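Local coordinates for 5-oxoprolinase subunit C (Escherichia coli, PDB 5DUD), which catalyses, as part of 5-oxoprolinase, the cleavage of 5-oxoproline to L-glutamate, driven by hydrolysis of ATP to ADP and phosphate, at residues A[198-203]-A[270-275]; A[209-214]-A[242-247]. All coordinates share one frame; numbering follows the deposited sequence.

In the fold
Both interactions sit in the carboxyltransferase domain, about 9 Å apart between centres, and share the seven-stranded mixed sheet of its cyclophilin-like part. Interaction 2 joins neighbouring strands: 209-214 and 242-247 are held by main-chain hydrogen bonds and by largely buried side chains. Interaction 1 lies at the next strand over and is only partly buried; there 270-275, the connection from helix 266-271 to strand 277-282, runs across 198-203, and the contact rests on leucine methyls against carbonyls and one another. Strands 198-200 and 208-212 connect the two directly, through probable bonds Gln199 O to Gln212 N and Ser201 N to Arg210 O. Leu200 joins both sets of apolar side chains.

Interaction 1: A[198-203]-A[270-275]; sequences WQLSSQ and AQIPLG
Ser201 O accepts a hydrogen bond from the hydroxyl of Ser204 and lies against the CD2 methyl of Leu274, so this carbonyl has a polar partner on its own loop and an apolar one across the contact. The same methyl also touches the next residue, Leu274 CD2 lying 3.8 Å from Ser202 CA. Its partner in the other direction is Leu200, whose CD2 sits 4.1 Å from Leu274 CD2, the two side chains slanting across each other.

Leu200 points into the contact from the strand and is buried, as is Ile272 on the other segment. CG of Leu200 is anti to the backbone N (chi1 -160°), and beyond it the CD2 branch meets the backbone of the connection: Leu200 CD2 is 3.6 Å from Ile272 O and 3.7 Å from Pro273 O. Ile272 CG2 closes in more loosely, 4.3 Å from Leu200 CD2.

In the cyclophilin-like fold of this carboxyltransferase domain, 270-275 is the connection from helix 266-271 into strand 277-282, and that strand is the sheet neighbour of 198-200. The connection approaches its neighbour almost crosswise, the two chain directions differing by 82°. Pairing with the sheet is left to strand 277-282 itself, whose Ile278 is touched by both Leu200 and Ile272. Upstream, Gln271 ties the chain down: its OE1 takes the N-H of Met109, while its NE2 is shared between Asp33 OD2 and Arg110 O.

On the exposed side the chain of Gln199, bent at chi2 (-141°), turns its amide toward Gly275. Gln199 NE2 stops 3.5 Å from Gly275 O, a polar approach too long to count as a bond.

Interaction 2: A[209-214]-A[242-247]; sequences YRLQGQ and PIVLMN
Tyr209 and Val244 form an antiparallel hydrogen-bonded pair: Tyr209 N donates to Val244 O and Val244 N to Tyr209 O, each at 2.7 Å. The two strands are antiparallel neighbours in the mixed sheet of the domain's cyclophilin-like fold, their directions 154° apart. Two residues along, Leu211 N reaches Pro242 O at 2.9 Å, while Arg210 and Ile243 make the non-hydrogen-bonded pair between.

Side chains then divide between the two faces. On the buried one, Leu211 CD1 packs 3.6 Å from Val244 CG2 and, more loosely, against the CG of the Pro242 ring, and the CB atoms of Tyr209 and Val244 lie side by side. On the more exposed one, Arg210 and Ile243 run alongside each other, pointing the same way, and Ile243 CD1 lies 4.0 Å above the guanidinium plane of Arg210, toward its rim.

Further out, side chains of the next strand, 198-200, extend the buried layer: Leu200 leans on both Tyr209 and Leu211, and Trp198 on Pro242. Leu211 also meets Ile278 and Phe280 of strand 277-282. The Tyr209 hydroxyl bonds to Leu269 O in helix 266-271, which fixes the far end of the ring.

Met246, just past the end of strand 243-245, meets that ring in a Met-aromatic contact. Met246 CG rests 3.6 Å from Tyr209 CD1; chi2 of -57° then brings the sulfur over the ring, and Met246 SD stands 4.3 Å from the Tyr209 centroid, 11° off the normal.

Interaction 1: A[198-203]-A[270-275]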
loop_
_atom_site.group_PDB
_atom_site.type_symbol
_atom_site.label_atom_id
_atom_site.label_comp_id
_atom_site.label_asym_id
_atom_site.label_seq_id
_atom_site.Cartn_x
_atom_site.Cartn_y
_atom_site.Cartn_z
ATOM N N TRP A 198 -22.050 7.757 -0.634
ATOM C CA TRP A 198 -21.450 6.433 -0.804
ATOM C C TRP A 198 -21.391 5.683 0.523
ATOM O O TRP A 198 -20.748 6.163 1.448
ATOM C CB TRP A 198 -20.048 6.596 -1.391
ATOM C CG TRP A 198 -20.095 7.215 -2.752
ATOM C CD1 TRP A 198 -20.079 8.547 -3.041
ATOM C CD2 TRP A 198 -20.430 6.545 -3.970
ATOM N NE1 TRP A 198 -20.294 8.741 -4.383
ATOM C CE2 TRP A 198 -20.514 7.527 -4.979
ATOM C CE3 TRP A 198 -20.618 5.201 -4.320
ATOM C CZ2 TRP A 198 -20.774 7.205 -6.315
ATOM C CZ3 TRP A 198 -20.892 4.886 -5.639
ATOM C CH2 TRP A 198 -20.957 5.880 -6.621
ATOM N N GLN A 199 -22.061 4.515 0.617
ATOM C CA GLN A 199 -22.090 3.711 1.840
ATOM C C GLN A 199 -20.877 2.785 1.894
ATOM O O GLN A 199 -20.563 2.139 0.898
ATOM C CB GLN A 199 -23.394 2.896 1.920
ATOM C CG GLN A 199 -23.784 2.516 3.357
ATOM C CD GLN A 199 -24.360 1.122 3.518
ATOM O OE1 GLN A 199 -24.653 0.404 2.554
ATOM N NE2 GLN A 199 -24.576 0.722 4.760
ATOM N N LEU A 200 -20.266 2.620 3.078
ATOM C CA LEU A 200 -19.124 1.719 3.233
ATOM C C LEU A 200 -19.603 0.252 3.305
ATOM O O LEU A 200 -20.631 -0.043 3.920
ATOM C CB LEU A 200 -18.310 2.101 4.487
ATOM C CG LEU A 200 -16.841 1.615 4.577
ATOM C CD1 LEU A 200 -15.980 2.194 3.465
ATOM C CD2 LEU A 200 -16.211 1.988 5.942
ATOM N N SER A 201 -18.867 -0.651 2.640
ATOM C CA SER A 201 -19.185 -2.078 2.585
ATOM C C SER A 201 -18.320 -2.875 3.560
ATOM O O SER A 201 -17.190 -2.484 3.848
ATOM C CB SER A 201 -18.980 -2.609 1.167
ATOM O OG SER A 201 -19.955 -3.585 0.843
ATOM N N SER A 202 -18.828 -4.040 4.000
ATOM C CA SER A 202 -18.132 -4.961 4.916
ATOM C C SER A 202 -16.771 -5.487 4.378
ATOM O O SER A 202 -15.929 -5.883 5.181
ATOM C CB SER A 202 -19.023 -6.156 5.245
ATOM O OG SER A 202 -19.313 -6.925 4.089
ATOM N N GLN A 203 -16.569 -5.503 3.043
ATOM C CA GLN A 203 -15.304 -5.924 2.412
ATOM C C GLN A 203 -14.136 -4.988 2.748
ATOM O O GLN A 203 -12.976 -5.418 2.724
ATOM C CB GLN A 203 -15.461 -5.968 0.886
ATOM C CG GLN A 203 -16.148 -7.230 0.386
ATOM C CD GLN A 203 -15.162 -8.362 0.206
ATOM O OE1 GLN A 203 -14.360 -8.366 -0.733
ATOM N NE2 GLN A 203 -15.169 -9.335 1.110
ATOM N N ALA A 270 -10.436 6.602 7.901
ATOM C CA ALA A 270 -10.086 5.677 8.983
ATOM C C ALA A 270 -11.128 5.605 10.086
ATOM O O ALA A 270 -11.274 4.536 10.673
ATOM C CB ALA A 270 -8.749 6.079 9.598
ATOM N N GLN A 271 -11.818 6.719 10.398
ATOM C CA GLN A 271 -12.796 6.737 11.482
ATOM C C GLN A 271 -14.220 6.444 11.034
ATOM O O GLN A 271 -15.058 6.179 11.890
ATOM C CB GLN A 271 -12.777 8.089 12.207
ATOM C CG GLN A 271 -11.426 8.500 12.810
ATOM C CD GLN A 271 -10.722 7.476 13.673
ATOM O OE1 GLN A 271 -11.323 6.541 14.209
ATOM N NE2 GLN A 271 -9.449 7.706 13.936
ATOM N N ILE A 272 -14.512 6.468 9.727
ATOM C CA ILE A 272 -15.879 6.245 9.240
ATOM C C ILE A 272 -16.372 4.815 9.549
ATOM O O ILE A 272 -15.811 3.855 9.017
ATOM C CB ILE A 272 -16.016 6.555 7.721
ATOM C CG1 ILE A 272 -15.993 8.083 7.487
ATOM C CG2 ILE A 272 -17.322 5.967 7.141
ATOM C CD1 ILE A 272 -15.623 8.508 6.079
ATOM N N PRO A 273 -17.478 4.650 10.326
ATOM C CA PRO A 273 -17.990 3.291 10.601
ATOM C C PRO A 273 -18.458 2.527 9.351
ATOM O O PRO A 273 -18.751 3.131 8.319
ATOM C CB PRO A 273 -19.166 3.535 11.556
ATOM C CG PRO A 273 -18.926 4.872 12.137
ATOM C CD PRO A 273 -18.262 5.665 11.059
ATOM N N LEU A 274 -18.569 1.191 9.464
ATOM C CA LEU A 274 -18.927 0.308 8.344
ATOM C C LEU A 274 -20.384 0.465 7.805
ATOM O O LEU A 274 -20.678 -0.087 6.745
ATOM C CB LEU A 274 -18.664 -1.175 8.701
ATOM C CG LEU A 274 -17.253 -1.674 8.337
ATOM C CD1 LEU A 274 -16.886 -2.947 9.089
ATOM C CD2 LEU A 274 -17.124 -1.891 6.831
ATOM N N GLY A 275 -21.250 1.202 8.502
ATOM C CA GLY A 275 -22.611 1.462 8.046
ATOM C C GLY A 275 -22.931 2.906 7.703
ATOM O O GLY A 275 -24.047 3.173 7.250
#

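Interaction 2: A[209-214]-A[242-247]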
loop_
_atom_site.group_PDB
_atom_site.type_symbol
_atom_site.label_atom_id
_atom_site.label_comp_id
_atom_site.label_asym_id
_atom_site.label_seq_id
_atom_site.Cartn_x
_atom_site.Cartn_y
_atom_site.Cartn_z
ATOM N N TYR A 209 -10.986 0.247 0.581
ATOM C CA TYR A 209 -12.394 0.407 0.950
ATOM C C TYR A 209 -13.320 0.246 -0.253
ATOM O O TYR A 209 -13.213 1.035 -1.186
ATOM C CB TYR A 209 -12.654 1.805 1.549
ATOM C CG TYR A 209 -12.262 2.060 2.994
ATOM C CD1 TYR A 209 -11.301 1.282 3.630
ATOM C CD2 TYR A 209 -12.769 3.150 3.686
ATOM C CE1 TYR A 209 -10.926 1.533 4.951
ATOM C CE2 TYR A 209 -12.410 3.409 5.004
ATOM C CZ TYR A 209 -11.483 2.599 5.637
ATOM O OH TYR A 209 -11.096 2.850 6.934
ATOM N N ARG A 210 -14.293 -0.686 -0.196
ATOM C CA ARG A 210 -15.295 -0.869 -1.262
ATOM C C ARG A 210 -16.537 -0.020 -0.930
ATOM O O ARG A 210 -17.034 -0.106 0.189
ATOM C CB ARG A 210 -15.657 -2.359 -1.423
ATOM C CG ARG A 210 -14.413 -3.256 -1.484
ATOM C CD ARG A 210 -14.472 -4.374 -2.507
ATOM N NE ARG A 210 -13.140 -4.939 -2.741
ATOM C CZ ARG A 210 -12.852 -5.884 -3.634
ATOM N NH1 ARG A 210 -13.809 -6.399 -4.401
ATOM N NH2 ARG A 210 -11.606 -6.323 -3.767
ATOM N N LEU A 211 -16.985 0.840 -1.864
ATOM C CA LEU A 211 -18.103 1.750 -1.629
ATOM C C LEU A 211 -19.382 1.280 -2.317
ATOM O O LEU A 211 -19.363 1.031 -3.517
ATOM C CB LEU A 211 -17.739 3.154 -2.141
ATOM C CG LEU A 211 -16.414 3.756 -1.665
ATOM C CD1 LEU A 211 -16.227 5.167 -2.230
ATOM C CD2 LEU A 211 -16.324 3.790 -0.142
ATOM N N GLN A 212 -20.496 1.204 -1.570
ATOM C CA GLN A 212 -21.813 0.841 -2.102
ATOM C C GLN A 212 -22.599 2.097 -2.487
ATOM O O GLN A 212 -22.807 2.962 -1.637
ATOM C CB GLN A 212 -22.629 0.059 -1.065
ATOM C CG GLN A 212 -22.084 -1.292 -0.600
ATOM C CD GLN A 212 -22.072 -2.395 -1.649
ATOM O OE1 GLN A 212 -21.753 -2.176 -2.815
ATOM N NE2 GLN A 212 -22.429 -3.627 -1.279
ATOM N N GLY A 213 -23.060 2.174 -3.729
ATOM C CA GLY A 213 -23.842 3.317 -4.177
ATOM C C GLY A 213 -24.447 3.132 -5.552
ATOM O O GLY A 213 -25.015 2.075 -5.831
ATOM N N GLN A 214 -24.313 4.153 -6.429
ATOM C CA GLN A 214 -24.864 4.146 -7.792
ATOM C C GLN A 214 -23.882 3.531 -8.807
ATOM O O GLN A 214 -22.667 3.619 -8.623
ATOM C CB GLN A 214 -25.228 5.576 -8.222
ATOM N N PRO A 242 -17.183 2.153 -6.764
ATOM C CA PRO A 242 -15.811 2.650 -6.534
ATOM C C PRO A 242 -15.078 1.997 -5.346
ATOM O O PRO A 242 -15.697 1.725 -4.322
ATOM C CB PRO A 242 -15.992 4.162 -6.305
ATOM C CG PRO A 242 -17.428 4.392 -6.142
ATOM C CD PRO A 242 -18.200 3.195 -6.532
ATOM N N ILE A 243 -13.748 1.768 -5.496
ATOM C CA ILE A 243 -12.873 1.166 -4.481
ATOM C C ILE A 243 -11.794 2.186 -4.110
ATOM O O ILE A 243 -10.976 2.526 -4.962
ATOM C CB ILE A 243 -12.235 -0.167 -4.983
ATOM C CG1 ILE A 243 -13.321 -1.147 -5.493
ATOM C CG2 ILE A 243 -11.382 -0.825 -3.871
ATOM C CD1 ILE A 243 -12.784 -2.498 -6.003
ATOM N N VAL A 244 -11.757 2.628 -2.840
ATOM C CA VAL A 244 -10.772 3.599 -2.359
ATOM C C VAL A 244 -9.554 2.842 -1.852
ATOM O O VAL A 244 -9.676 2.063 -0.914
ATOM C CB VAL A 244 -11.336 4.518 -1.247
ATOM C CG1 VAL A 244 -10.363 5.646 -0.932
ATOM C CG2 VAL A 244 -12.707 5.071 -1.610
ATOM N N LEU A 245 -8.381 3.095 -2.429
ATOM C CA LEU A 245 -7.160 2.418 -1.994
ATOM C C LEU A 245 -6.640 3.063 -0.718
ATOM O O LEU A 245 -6.655 4.290 -0.621
ATOM C CB LEU A 245 -6.097 2.481 -3.092
ATOM C CG LEU A 245 -6.515 1.893 -4.439
ATOM C CD1 LEU A 245 -5.410 2.055 -5.468
ATOM C CD2 LEU A 245 -6.895 0.431 -4.306
ATOM N N MET A 246 -6.201 2.252 0.262
ATOM C CA MET A 246 -5.684 2.746 1.539
ATOM C C MET A 246 -4.170 2.429 1.618
ATOM O O MET A 246 -3.527 2.340 0.573
ATOM C CB MET A 246 -6.501 2.159 2.712
ATOM C CG MET A 246 -7.996 2.453 2.638
ATOM S SD MET A 246 -8.437 4.210 2.555
ATOM C CE MET A 246 -8.076 4.729 4.230
ATOM N N ASN A 247 -3.584 2.312 2.825
ATOM C CA ASN A 247 -2.134 2.152 2.984
ATOM C C ASN A 247 -1.574 0.775 2.563
ATOM O O ASN A 247 -0.526 0.754 1.925
ATOM C CB ASN A 247 -1.718 2.448 4.422
ATOM C CG ASN A 247 -2.083 3.836 4.907
ATOM O OD1 ASN A 247 -3.075 4.432 4.474
ATOM N ND2 ASN A 247 -1.327 4.368 5.857
#